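Local coordinates for protein ChiX (Serratia marcescens, PDB 5OPZ) that cleaves the L-Ala–D-Glu bond of peptidoglycan stem peptides as a zinc-dependent endopeptidase and is required for chitinase secretion, at residues 17-22 with 44-48; 36-42 with 97-102; 50-56 with 68-74; 76-80 with 126-130; 79-83 with 94-98. One frame throughout, in Å; residues are numbered along the deposited sequence. Where two conformers were deposited one is given.

Interaction 1: 17-22 with 44-48; sequences RSEENL and FSVSE
Val46 and Leu22 make the apolar touch between the helix of 17-22 and the edge strand 44-46: Val46 CG2 meets Leu22 CD2 at 4.0 Å, the two side chains crossing at about a right angle. The other methyl of Val46, CG1, faces CB of Asn21, whose amide is less certain in position because the side chain takes two conformers. One turn earlier the contact turns to serines and aliphatic chain. Ser45 OG stands anti to its own backbone N (chi1 -175°), which carries it against the methylenes of Arg17, 3.3 Å from Arg17 CG. Ser18 OG rests on Ser45 CA at 3.3 Å; its hydrogen bond goes back within the helix to Phe14 O. No hydrogen bond spans the two segments, which meet by packing. The short helix axis runs within 19° of the strand direction, 6.5 Å from it at the closest. On its inner edge the strand pairs with 77-82 through Ser45, Ser47 and Glu48, with a classic beta bulge opposite Asp79, while Phe44 leans on helix 27-39.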
# COMPACT_ATOMS: atom_id res chain seq x y z
N ARG A 17 -3.12 0.66 -13.24
CA ARG A 17 -2.01 1.34 -12.63
C ARG A 17 -1.47 0.57 -11.44
O ARG A 17 -0.26 0.43 -11.27
CB ARG A 17 -2.42 2.73 -12.23
CG ARG A 17 -1.25 3.65 -12.05
CD ARG A 17 -1.71 5.06 -11.76
NE ARG A 17 -2.36 5.69 -12.90
CZ ARG A 17 -2.64 6.98 -12.99
NH1 ARG A 17 -2.33 7.80 -11.99
NH2 ARG A 17 -3.21 7.47 -14.09
N SER A 18 -2.37 0.09 -10.60
CA SER A 18 -2.00 -0.60 -9.38
C SER A 18 -1.34 -1.93 -9.71
O SER A 18 -0.32 -2.28 -9.13
CB SER A 18 -3.22 -0.90 -8.53
OG SER A 18 -3.76 0.28 -8.00
N GLU A 19 -1.92 -2.68 -10.64
CA GLU A 19 -1.40 -3.99 -11.04
C GLU A 19 0.02 -3.88 -11.56
O GLU A 19 0.90 -4.69 -11.21
CB GLU A 19 -2.39 -4.69 -11.98
CG GLU A 19 -3.72 -4.97 -11.21
CD GLU A 19 -4.77 -5.81 -11.92
OE1 GLU A 19 -4.68 -5.93 -13.16
OE2 GLU A 19 -5.65 -6.35 -11.20
N GLU A 20 0.32 -2.82 -12.28
CA GLU A 20 1.65 -2.64 -12.81
C GLU A 20 2.66 -2.46 -11.65
O GLU A 20 3.72 -3.08 -11.63
CB GLU A 20 1.68 -1.49 -13.83
CG GLU A 20 3.05 -1.11 -14.37
CD GLU A 20 3.70 -2.16 -15.27
OE1 GLU A 20 3.08 -3.17 -15.68
OE2 GLU A 20 4.88 -1.98 -15.61
N ASN A 21 2.31 -1.65 -10.67
CA ASN A 21 3.21 -1.35 -9.55
C ASN A 21 3.26 -2.45 -8.49
O ASN A 21 4.11 -2.44 -7.58
CB ASN A 21 2.83 -0.04 -8.82
CG ASN A 21 3.41 1.21 -9.45
OD1 ASN A 21 4.62 1.44 -9.35
ND2 ASN A 21 2.56 2.05 -10.05
N LEU A 22 2.36 -3.40 -8.61
CA LEU A 22 2.38 -4.58 -7.78
C LEU A 22 3.27 -5.69 -8.33
O LEU A 22 3.46 -6.71 -7.66
CB LEU A 22 0.95 -5.14 -7.65
CG LEU A 22 0.07 -4.36 -6.68
CD1 LEU A 22 -1.40 -4.73 -6.84
CD2 LEU A 22 0.52 -4.55 -5.26
N PHE A 44 -7.55 4.34 -5.39
CA PHE A 44 -6.14 4.41 -5.03
C PHE A 44 -5.31 3.64 -6.00
O PHE A 44 -5.82 2.73 -6.69
CB PHE A 44 -5.92 3.93 -3.57
CG PHE A 44 -6.10 2.45 -3.37
CD1 PHE A 44 -7.35 1.91 -3.05
CD2 PHE A 44 -5.02 1.61 -3.40
CE1 PHE A 44 -7.50 0.55 -2.83
CE2 PHE A 44 -5.18 0.25 -3.17
CZ PHE A 44 -6.42 -0.28 -2.89
N SER A 45 -4.04 3.99 -6.07
CA SER A 45 -3.05 3.21 -6.75
C SER A 45 -1.95 2.82 -5.80
O SER A 45 -1.88 3.26 -4.69
CB SER A 45 -2.52 3.97 -7.99
OG SER A 45 -1.62 3.18 -8.76
N VAL A 46 -1.09 1.97 -6.27
CA VAL A 46 0.12 1.59 -5.53
C VAL A 46 1.23 2.48 -6.10
O VAL A 46 1.59 2.34 -7.29
CB VAL A 46 0.44 0.10 -5.72
CG1 VAL A 46 1.80 -0.23 -5.13
CG2 VAL A 46 -0.66 -0.73 -5.07
N SER A 47 1.77 3.36 -5.25
CA SER A 47 2.84 4.26 -5.68
C SER A 47 4.22 3.63 -5.61
O SER A 47 5.11 3.99 -6.38
CB SER A 47 2.82 5.58 -4.91
OG SER A 47 3.17 5.38 -3.56
N GLU A 48 4.39 2.69 -4.68
CA GLU A 48 5.64 1.97 -4.52
C GLU A 48 5.38 0.57 -3.95
O GLU A 48 4.70 0.42 -2.96
CB GLU A 48 6.61 2.76 -3.64
CG GLU A 48 7.99 2.13 -3.57
CD GLU A 48 9.01 2.96 -2.81
OE1 GLU A 48 8.69 3.79 -1.93
OE2 GLU A 48 10.22 2.72 -3.05

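Interaction 2: 36-42 with 97-102; sequences ALRYSLV and QIAVAV
Gln97 starts the contact by laying its extended side chain across Val42 at about a right angle: Gln97 CB is 3.7 Å from Val42 CG2. The main chain of Gln97 is tied across by a water, which donates to Gln97 O at 2.8 Å and accepts from Leu41 N. Ile98 follows, its CG1 4.1 Å from Val42 CB and close to the hydroxyl of Ser40. That hydroxyl is turned anti to the Ser40 backbone N (chi1 -174°) and folds forward to donate to Val42 O at 2.7 Å, bracing the bend where the chain leaves helix 27-39 for strand 44-48. Two helices meet here over the same side of the antiparallel sheet, Ala36 and Ile98 both packing on Phe44 of its edge strand. Ala101, having just a methyl, lets the chains close to 4.9 Å between Ala101 CA and Ser40 CA, and its CB nestles against Ser40 CB, Tyr39 CB and Ala36. The carbonyl of Ala101 lies at the edge of the Tyr39 ring; Tyr39 OH bonds Glu108, and the ring meets Arg104 in a cation-pi contact. Val102 starts its side chain away from the other helix, yet its CG2 reaches Ala36 CB at 3.8 Å.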
# COMPACT_ATOMS: atom_id res chain seq x y z
N ALA A 36 -8.80 -5.28 -2.16
CA ALA A 36 -9.11 -3.97 -1.60
C ALA A 36 -9.50 -2.92 -2.65
O ALA A 36 -10.32 -2.04 -2.35
CB ALA A 36 -7.98 -3.44 -0.77
N LEU A 37 -8.94 -3.03 -3.85
CA LEU A 37 -9.41 -2.16 -4.95
C LEU A 37 -10.90 -2.30 -5.22
O LEU A 37 -11.53 -1.36 -5.67
CB LEU A 37 -8.67 -2.44 -6.26
CG LEU A 37 -7.17 -2.09 -6.25
CD1 LEU A 37 -6.42 -2.77 -7.38
CD2 LEU A 37 -7.04 -0.58 -6.39
N ARG A 38 -11.46 -3.46 -5.01
CA ARG A 38 -12.89 -3.66 -5.20
C ARG A 38 -13.74 -3.06 -4.13
O ARG A 38 -14.89 -2.70 -4.38
CB ARG A 38 -13.20 -5.15 -5.23
CG ARG A 38 -12.45 -5.99 -6.23
CD ARG A 38 -12.35 -5.39 -7.59
NE ARG A 38 -13.64 -4.97 -8.11
CZ ARG A 38 -13.81 -4.39 -9.29
NH1 ARG A 38 -12.78 -4.18 -10.10
NH2 ARG A 38 -15.02 -4.00 -9.66
N TYR A 39 -13.22 -3.00 -2.92
CA TYR A 39 -13.98 -2.61 -1.73
C TYR A 39 -13.89 -1.16 -1.34
O TYR A 39 -14.79 -0.64 -0.73
CB TYR A 39 -13.56 -3.42 -0.51
CG TYR A 39 -13.78 -4.95 -0.64
CD1 TYR A 39 -14.77 -5.51 -1.48
CD2 TYR A 39 -12.98 -5.82 0.07
CE1 TYR A 39 -14.95 -6.87 -1.57
CE2 TYR A 39 -13.15 -7.16 -0.02
CZ TYR A 39 -14.12 -7.67 -0.85
OH TYR A 39 -14.27 -9.00 -0.90
N SER A 40 -12.76 -0.52 -1.62
CA SER A 40 -12.52 0.85 -1.18
C SER A 40 -13.48 1.86 -1.80
O SER A 40 -13.68 1.84 -3.00
CB SER A 40 -11.11 1.26 -1.55
OG SER A 40 -10.82 2.54 -1.02
N LEU A 41 -14.05 2.74 -0.98
CA LEU A 41 -14.82 3.88 -1.50
C LEU A 41 -13.92 4.91 -2.18
O LEU A 41 -14.39 5.72 -2.94
CB LEU A 41 -15.67 4.52 -0.37
CG LEU A 41 -17.00 3.87 0.01
CD1 LEU A 41 -18.00 4.09 -1.12
CD2 LEU A 41 -16.91 2.40 0.37
N VAL A 42 -12.67 4.93 -1.81
CA VAL A 42 -11.68 5.88 -2.29
C VAL A 42 -10.82 5.17 -3.32
O VAL A 42 -10.12 4.22 -2.98
CB VAL A 42 -10.80 6.33 -1.10
CG1 VAL A 42 -9.70 7.25 -1.57
CG2 VAL A 42 -11.69 6.99 -0.07
N GLN A 97 -9.89 5.34 4.94
CA GLN A 97 -10.90 4.59 4.19
C GLN A 97 -10.30 3.49 3.39
O GLN A 97 -10.90 2.41 3.30
CB GLN A 97 -11.69 5.54 3.30
CG GLN A 97 -12.59 6.49 4.08
CD GLN A 97 -13.53 7.27 3.20
OE1 GLN A 97 -14.42 6.70 2.62
NE2 GLN A 97 -13.34 8.59 3.11
N ILE A 98 -9.16 3.76 2.77
CA ILE A 98 -8.43 2.70 2.08
C ILE A 98 -8.13 1.56 3.05
O ILE A 98 -8.26 0.37 2.69
CB ILE A 98 -7.15 3.19 1.35
CG1 ILE A 98 -7.54 4.17 0.26
CG2 ILE A 98 -6.33 2.03 0.81
CD1 ILE A 98 -6.41 5.07 -0.15
N ALA A 99 -7.66 1.88 4.25
CA ALA A 99 -7.31 0.86 5.21
C ALA A 99 -8.52 0.03 5.63
O ALA A 99 -8.33 -1.13 5.96
CB ALA A 99 -6.61 1.46 6.41
N VAL A 100 -9.73 0.59 5.65
CA VAL A 100 -10.94 -0.24 5.92
C VAL A 100 -11.02 -1.36 4.87
O VAL A 100 -11.31 -2.53 5.20
CB VAL A 100 -12.22 0.60 5.89
CG1 VAL A 100 -13.49 -0.22 5.84
CG2 VAL A 100 -12.22 1.50 7.09
N ALA A 101 -10.85 -0.98 3.61
CA ALA A 101 -10.91 -1.91 2.51
C ALA A 101 -9.79 -2.97 2.60
O ALA A 101 -10.05 -4.14 2.35
CB ALA A 101 -10.83 -1.18 1.21
N VAL A 102 -8.56 -2.53 2.90
CA VAL A 102 -7.47 -3.45 3.06
C VAL A 102 -7.72 -4.41 4.19
O VAL A 102 -7.45 -5.61 4.04
CB VAL A 102 -6.12 -2.73 3.20
CG1 VAL A 102 -5.01 -3.74 3.51
CG2 VAL A 102 -5.80 -1.95 1.95
O HOH W 1 -13.40 2.30 1.98

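Interaction 3: 50-56 with 68-74; sequences LRSMARQ and LRSRHLT. With ZN (zinc ion), chain C.
Arg51 lies flat on the imidazole of His72, a zinc ligand, so this contact builds one wall of the metal site in a D-alanyl-D-alanine carboxypeptidase-family fold. In the stack the group centres are 4.1 Å apart and the planes are 29° from parallel; Arg51 NH2 sits over one ring face, offset to the rim. The guanidinium is fixed in rotation by hydrogen bonds: Arg51 NH1 donates in its own plane to a lone pair of Gln56 OE1 at 2.8 Å, and NE forms a salt bridge with Glu48.

The backbones are joined by Arg51 N bonding to His72 O at 3.1 Å and by a water that donates to both Arg51 O and Leu73 O. Ser70 OG accepts from His72 N in an ST turn, while Ser52 caps the start of helix 53-62.

Carbon contacts fill in between. The Gln56 and Leu68 side chains run past each other in opposite directions, Gln56 CG 3.8 Å from Leu68 CD1, and Leu73 lays its CD2 against the carbonyl oxygens of Arg51 and Ser52.

The ring of His72 is gripped at both nitrogens: ND1 is bonded to Gly49 O, which steadies the ring from its far side, and His72 NE2 binds zinc at 2.1 Å.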
# COMPACT_ATOMS: atom_id res chain seq x y z
N LEU A 50 7.94 -2.89 -4.74
CA LEU A 50 9.35 -3.21 -4.59
C LEU A 50 10.19 -1.92 -4.64
O LEU A 50 9.91 -0.98 -5.39
CB LEU A 50 9.74 -4.27 -5.62
CG LEU A 50 11.10 -4.94 -5.61
CD1 LEU A 50 11.39 -5.77 -4.36
CD2 LEU A 50 11.24 -5.79 -6.87
N ARG A 51 11.14 -1.85 -3.73
CA ARG A 51 12.06 -0.74 -3.64
C ARG A 51 13.46 -1.32 -3.84
O ARG A 51 13.75 -2.39 -3.36
CB ARG A 51 11.93 -0.10 -2.27
CG ARG A 51 12.82 1.11 -2.01
CD ARG A 51 12.64 1.61 -0.59
NE ARG A 51 11.33 2.22 -0.41
CZ ARG A 51 10.74 2.41 0.77
NH1 ARG A 51 11.30 2.01 1.90
NH2 ARG A 51 9.56 3.00 0.82
N SER A 52 14.28 -0.59 -4.57
CA SER A 52 15.64 -1.02 -4.74
C SER A 52 16.48 -0.76 -3.48
O SER A 52 16.20 0.12 -2.68
CB SER A 52 16.27 -0.30 -5.92
OG SER A 52 16.50 1.06 -5.63
N MET A 53 17.56 -1.53 -3.34
CA MET A 53 18.50 -1.32 -2.25
C MET A 53 19.08 0.08 -2.32
O MET A 53 19.25 0.74 -1.29
CB MET A 53 19.57 -2.39 -2.12
CG MET A 53 20.42 -2.23 -0.86
SD MET A 53 21.66 -3.52 -0.75
CE MET A 53 20.75 -4.85 0.03
N ALA A 54 19.37 0.57 -3.53
CA ALA A 54 19.96 1.92 -3.63
C ALA A 54 19.02 3.01 -3.08
O ALA A 54 19.45 3.99 -2.47
CB ALA A 54 20.30 2.24 -5.08
N ARG A 55 17.73 2.86 -3.35
CA ARG A 55 16.73 3.81 -2.86
C ARG A 55 16.64 3.75 -1.35
O ARG A 55 16.60 4.75 -0.66
CB ARG A 55 15.36 3.56 -3.51
CG ARG A 55 14.23 4.36 -2.91
CD ARG A 55 14.43 5.86 -2.96
NE ARG A 55 13.17 6.55 -2.73
CZ ARG A 55 12.92 7.76 -3.19
NH1 ARG A 55 11.76 8.37 -2.98
NH2 ARG A 55 13.85 8.35 -3.90
N GLN A 56 16.67 2.54 -0.81
CA GLN A 56 16.69 2.38 0.65
C GLN A 56 17.94 3.02 1.25
O GLN A 56 17.84 3.68 2.29
CB GLN A 56 16.56 0.94 1.06
CG GLN A 56 16.30 0.76 2.53
CD GLN A 56 14.91 1.18 2.94
OE1 GLN A 56 14.00 1.18 2.11
NE2 GLN A 56 14.72 1.49 4.22
N LEU A 68 18.53 -0.25 6.67
CA LEU A 68 18.50 -0.73 5.32
C LEU A 68 17.52 -1.90 5.18
O LEU A 68 17.16 -2.23 4.08
CB LEU A 68 19.90 -1.11 4.87
CG LEU A 68 20.20 -1.29 3.39
CD1 LEU A 68 20.01 -0.02 2.62
CD2 LEU A 68 21.63 -1.75 3.22
N ARG A 69 17.13 -2.51 6.30
CA ARG A 69 16.13 -3.57 6.32
C ARG A 69 14.77 -2.91 6.12
O ARG A 69 14.33 -2.06 6.91
CB ARG A 69 16.19 -4.33 7.64
CG ARG A 69 15.26 -5.54 7.75
CD ARG A 69 15.58 -6.29 9.07
NE ARG A 69 14.47 -6.60 9.98
CZ ARG A 69 14.02 -7.82 10.30
NH1 ARG A 69 14.50 -8.93 9.73
NH2 ARG A 69 13.04 -7.93 11.19
N SER A 70 14.13 -3.22 5.02
CA SER A 70 12.78 -2.72 4.73
C SER A 70 11.97 -3.83 4.13
O SER A 70 12.45 -4.56 3.25
CB SER A 70 12.81 -1.57 3.73
OG SER A 70 11.54 -1.29 3.18
N ARG A 71 10.71 -3.91 4.54
CA ARG A 71 9.80 -4.86 3.92
C ARG A 71 9.60 -4.56 2.44
O ARG A 71 9.23 -5.42 1.68
CB ARG A 71 8.48 -4.86 4.66
CG ARG A 71 8.54 -5.29 6.12
CD ARG A 71 7.91 -6.66 6.35
NE ARG A 71 8.75 -7.72 5.84
CZ ARG A 71 8.44 -8.99 5.94
NH1 ARG A 71 7.27 -9.36 6.43
NH2 ARG A 71 9.32 -9.91 5.58
N HIS A 72 9.86 -3.32 1.99
CA HIS A 72 9.73 -3.06 0.58
C HIS A 72 10.76 -3.73 -0.29
O HIS A 72 10.52 -3.94 -1.47
CB HIS A 72 9.80 -1.57 0.27
CG HIS A 72 8.58 -0.78 0.63
ND1 HIS A 72 7.51 -0.62 -0.22
CD2 HIS A 72 8.26 -0.06 1.74
CE1 HIS A 72 6.58 0.13 0.33
NE2 HIS A 72 7.02 0.50 1.52
N LEU A 73 11.94 -4.01 0.28
CA LEU A 73 13.00 -4.60 -0.50
C LEU A 73 12.73 -6.02 -0.95
O LEU A 73 13.24 -6.43 -1.98
CB LEU A 73 14.30 -4.61 0.32
CG LEU A 73 14.95 -3.25 0.56
CD1 LEU A 73 16.16 -3.39 1.45
CD2 LEU A 73 15.37 -2.63 -0.74
N THR A 74 11.96 -6.74 -0.15
CA THR A 74 11.76 -8.17 -0.33
C THR A 74 10.38 -8.48 -0.94
O THR A 74 10.07 -9.62 -1.16
CB THR A 74 11.91 -8.86 1.03
OG1 THR A 74 11.05 -8.19 1.97
CG2 THR A 74 13.34 -8.85 1.53
ZN ZN C . 6.14 1.94 2.80
O HOH W 2 14.90 -4.77 -3.68

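Interaction 4: 76-80 with 126-130; sequences HAVDV and PHFQL. With ZN (zinc ion), chain C.
His127 carries its ring toward Asp79, its partner in a non-hydrogen-bonded antiparallel pair. His127 CB lies 3.6 Å from Asp79 OD1; with chi1 at -177°, CG stands anti to the backbone N and the ring extends along the face that also bears Ala77 and Gln129. His127 ND1 then binds zinc, and Asp79 OD1 takes the same metal at 2.0 Å. The oxygen sits at the edge of the imidazole, with carboxylate and ring planes 68° apart. Though Asp79 OD1 and His127 ND1 are only 3.2 Å from each other, the metal joins them, not a hydrogen bond. His127 CE1 passes Ala77 CB at 3.6 Å, and at the tip His127 NE2 donates to Gln129 OE1 at 2.7 Å, close to the ring plane. This second-shell bond fixes the ring's rotation, and Gln129 is itself held by Glu114. His72 is the third protein ligand of the zinc.

The ladder beneath is regular. Val78 and Phe128 form a hydrogen-bonded pair, Phe128 N to Val78 O at 2.8 Å and Val78 N to Phe128 O, flanked by Leu130 N to His76 O and Val80 N to Pro126 O. On the reverse face the Phe128 ring meets Val80 at its edge, Val80 CG2 3.8 Å from Phe128 CE1.

These are the two central strands of the four-stranded antiparallel sheet: 44-48 lies beyond 77-82 and 113-115 beyond 127-130. Helix 92-109 packs on Phe128 and Val80, and helix 27-39 on Val78 and Leu130.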
# COMPACT_ATOMS: atom_id res chain seq x y z
N HIS A 76 7.40 -7.35 0.49
CA HIS A 76 6.42 -7.52 1.56
C HIS A 76 5.65 -6.23 1.92
O HIS A 76 4.91 -6.24 2.94
CB HIS A 76 7.05 -8.13 2.81
CG HIS A 76 7.59 -9.51 2.60
ND1 HIS A 76 8.85 -9.74 2.10
CD2 HIS A 76 7.06 -10.72 2.87
CE1 HIS A 76 9.06 -11.04 2.07
NE2 HIS A 76 7.99 -11.66 2.51
N ALA A 77 5.78 -5.16 1.13
CA ALA A 77 5.09 -3.92 1.47
C ALA A 77 4.71 -3.15 0.23
O ALA A 77 5.32 -3.27 -0.82
CB ALA A 77 5.98 -3.07 2.36
N VAL A 78 3.67 -2.34 0.37
CA VAL A 78 3.25 -1.37 -0.63
C VAL A 78 2.97 -0.05 0.07
O VAL A 78 2.52 -0.03 1.23
CB VAL A 78 2.00 -1.81 -1.42
CG1 VAL A 78 2.32 -3.08 -2.21
CG2 VAL A 78 0.82 -2.03 -0.52
N ASP A 79 3.22 1.04 -0.67
CA ASP A 79 2.66 2.36 -0.35
C ASP A 79 1.59 2.69 -1.37
O ASP A 79 1.84 2.57 -2.55
CB ASP A 79 3.77 3.39 -0.38
CG ASP A 79 4.76 3.27 0.75
OD1 ASP A 79 4.59 2.48 1.67
OD2 ASP A 79 5.76 3.98 0.73
N VAL A 80 0.42 3.03 -0.87
CA VAL A 80 -0.68 3.41 -1.72
C VAL A 80 -0.77 4.93 -1.79
O VAL A 80 -0.28 5.65 -0.94
CB VAL A 80 -2.04 2.84 -1.26
CG1 VAL A 80 -1.97 1.32 -1.14
CG2 VAL A 80 -2.49 3.43 0.06
N PRO A 126 0.03 5.82 3.86
CA PRO A 126 0.24 4.98 2.67
C PRO A 126 0.72 3.54 2.87
O PRO A 126 0.46 2.74 1.97
CB PRO A 126 1.31 5.73 1.90
CG PRO A 126 1.03 7.16 2.27
CD PRO A 126 0.69 7.14 3.72
N HIS A 127 1.38 3.21 3.98
CA HIS A 127 2.14 1.98 4.08
C HIS A 127 1.33 0.83 4.57
O HIS A 127 0.68 0.91 5.60
CB HIS A 127 3.31 2.26 5.02
CG HIS A 127 4.26 1.10 5.18
ND1 HIS A 127 5.30 0.85 4.32
CD2 HIS A 127 4.20 0.03 5.99
CE1 HIS A 127 5.92 -0.25 4.66
NE2 HIS A 127 5.25 -0.78 5.65
N PHE A 128 1.41 -0.28 3.83
CA PHE A 128 0.84 -1.56 4.27
C PHE A 128 1.92 -2.66 4.12
O PHE A 128 2.67 -2.63 3.13
CB PHE A 128 -0.37 -1.97 3.46
CG PHE A 128 -1.53 -1.05 3.60
CD1 PHE A 128 -1.63 0.12 2.87
CD2 PHE A 128 -2.45 -1.27 4.58
CE1 PHE A 128 -2.73 0.96 2.99
CE2 PHE A 128 -3.57 -0.48 4.70
CZ PHE A 128 -3.69 0.66 3.93
N GLN A 129 1.95 -3.64 5.03
CA GLN A 129 2.94 -4.72 4.90
C GLN A 129 2.42 -6.01 5.46
O GLN A 129 1.62 -6.04 6.38
CB GLN A 129 4.29 -4.36 5.56
CG GLN A 129 4.20 -4.17 7.06
CD GLN A 129 5.49 -3.78 7.65
OE1 GLN A 129 6.17 -2.87 7.18
NE2 GLN A 129 5.91 -4.52 8.68
N LEU A 130 2.99 -7.09 4.92
CA LEU A 130 2.87 -8.39 5.57
C LEU A 130 3.76 -8.41 6.82
O LEU A 130 4.79 -7.74 6.87
CB LEU A 130 3.33 -9.50 4.64
CG LEU A 130 2.51 -9.64 3.34
CD1 LEU A 130 3.12 -10.65 2.40
CD2 LEU A 130 1.05 -10.01 3.64
ZN ZN C . 6.14 1.94 2.80

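Interaction 5: 79-83 with 94-98; sequences DVVAM and YYAQI. With ZN (zinc ion), chain C.
A chi1 of -65° sets the Tyr95 ring beside its own backbone N and swings it out from helix 94-98, so that its hydroxyl reaches the backbone of strand 79-82. There Ala82 N donates to Tyr95 OH at 2.9 Å in an almost straight bond, 174° at the hydrogen. The hydroxyl also bonds Ser89 O, in the connection between strand and helix, so one phenol oxygen pins the strand end and the following loop together. The ring is flanked by main chain: Val80 O approaches at its edge, in plane, 3.5 Å from Tyr95 CE2, and Val81 CA lies near the same plane. The Val80 side chain runs past the ring in the opposite direction, Val80 CG2 4.1 Å from Tyr95 CD2.

Ala82 is the apolar hub. Its CB meets Tyr94 CB at 3.7 Å, the Tyr95 ring, and Ile98 CD1 at 3.9 Å, three helix residues converging on a single small side chain. Ile98 adds CG2 against Val80 CG2, and Phe44 of strand 44-48 touches both Ile98 and Val80, continuing the buried layer. Asp79 of the same strand is a zinc ligand.

The axes of the short segments lie 8.8 Å apart at an angle of 121°, so the helix runs obliquely across the strand. This is a helix packed on one face of an antiparallel sheet, the helix-on-sheet layering of this zinc peptidase.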
# COMPACT_ATOMS: atom_id res chain seq x y z
N ASP A 79 3.22 1.04 -0.67
CA ASP A 79 2.66 2.36 -0.35
C ASP A 79 1.59 2.69 -1.37
O ASP A 79 1.84 2.57 -2.55
CB ASP A 79 3.77 3.39 -0.38
CG ASP A 79 4.76 3.27 0.75
OD1 ASP A 79 4.59 2.48 1.67
OD2 ASP A 79 5.76 3.98 0.73
N VAL A 80 0.42 3.03 -0.87
CA VAL A 80 -0.68 3.41 -1.72
C VAL A 80 -0.77 4.93 -1.79
O VAL A 80 -0.28 5.65 -0.94
CB VAL A 80 -2.04 2.84 -1.26
CG1 VAL A 80 -1.97 1.32 -1.14
CG2 VAL A 80 -2.49 3.43 0.06
N VAL A 81 -1.39 5.39 -2.86
CA VAL A 81 -1.68 6.80 -3.05
C VAL A 81 -3.18 6.94 -3.33
O VAL A 81 -3.71 6.29 -4.28
CB VAL A 81 -0.81 7.47 -4.13
CG1 VAL A 81 -0.95 6.82 -5.46
CG2 VAL A 81 -1.12 8.95 -4.22
N ALA A 82 -3.86 7.78 -2.53
CA ALA A 82 -5.31 8.02 -2.75
C ALA A 82 -5.49 8.89 -3.99
O ALA A 82 -4.77 9.87 -4.17
CB ALA A 82 -5.90 8.72 -1.57
N MET A 83 -6.48 8.51 -4.81
CA MET A 83 -6.74 9.15 -6.11
C MET A 83 -8.21 9.57 -6.26
O MET A 83 -8.87 9.18 -7.22
CB MET A 83 -6.41 8.15 -7.24
CG MET A 83 -5.00 7.64 -7.34
SD MET A 83 -3.87 8.98 -7.65
CE MET A 83 -4.35 9.47 -9.31
N TYR A 94 -8.67 9.83 3.61
CA TYR A 94 -8.70 8.96 2.45
C TYR A 94 -7.97 7.63 2.73
O TYR A 94 -8.44 6.56 2.37
CB TYR A 94 -8.10 9.64 1.23
CG TYR A 94 -8.89 10.80 0.64
CD1 TYR A 94 -10.18 10.60 0.18
CD2 TYR A 94 -8.34 12.03 0.46
CE1 TYR A 94 -10.91 11.59 -0.39
CE2 TYR A 94 -9.06 13.07 -0.09
CZ TYR A 94 -10.35 12.85 -0.50
OH TYR A 94 -11.03 13.88 -1.09
N TYR A 95 -6.82 7.75 3.39
CA TYR A 95 -6.03 6.57 3.75
C TYR A 95 -6.71 5.74 4.81
O TYR A 95 -6.64 4.51 4.77
CB TYR A 95 -4.60 7.02 4.20
CG TYR A 95 -3.90 7.63 3.03
CD1 TYR A 95 -4.08 8.98 2.72
CD2 TYR A 95 -3.19 6.85 2.13
CE1 TYR A 95 -3.60 9.50 1.56
CE2 TYR A 95 -2.66 7.38 1.00
CZ TYR A 95 -2.88 8.72 0.69
OH TYR A 95 -2.41 9.21 -0.52
N ALA A 96 -7.44 6.37 5.73
CA ALA A 96 -8.25 5.60 6.70
C ALA A 96 -9.30 4.75 5.98
O ALA A 96 -9.57 3.61 6.37
CB ALA A 96 -8.84 6.50 7.76
N GLN A 97 -9.89 5.34 4.94
CA GLN A 97 -10.90 4.59 4.19
C GLN A 97 -10.30 3.49 3.39
O GLN A 97 -10.90 2.41 3.30
CB GLN A 97 -11.69 5.54 3.30
CG GLN A 97 -12.59 6.49 4.08
CD GLN A 97 -13.53 7.27 3.20
OE1 GLN A 97 -14.42 6.70 2.62
NE2 GLN A 97 -13.34 8.59 3.11
N ILE A 98 -9.16 3.76 2.77
CA ILE A 98 -8.43 2.70 2.08
C ILE A 98 -8.13 1.56 3.05
O ILE A 98 -8.26 0.37 2.69
CB ILE A 98 -7.15 3.19 1.35
CG1 ILE A 98 -7.54 4.17 0.26
CG2 ILE A 98 -6.33 2.03 0.81
CD1 ILE A 98 -6.41 5.07 -0.15
ZN ZN C . 6.14 1.94 2.80

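The contacts are arranged around one four-stranded antiparallel sheet. Interaction 4 joins its two central strands near the centre of the molecule, about 11 Å between centres from both interaction 1 and interaction 5. Interactions 1, 4 and 5 meet on strands 44-48 and 77-82, while interactions 2 and 5 share Gln97 and Ile98 of helix 92-109, with centres about 8 Å apart. Interaction 3 lies across the chain's centre from interaction 2, about 25 Å away between centres, and along the chain is nested in the loop that interaction 2 closes. Zinc unites interactions 3, 4 and 5: His72 comes from the loop, Asp79 and His127 from the sheet, so helix packing and metal site share one scaffold.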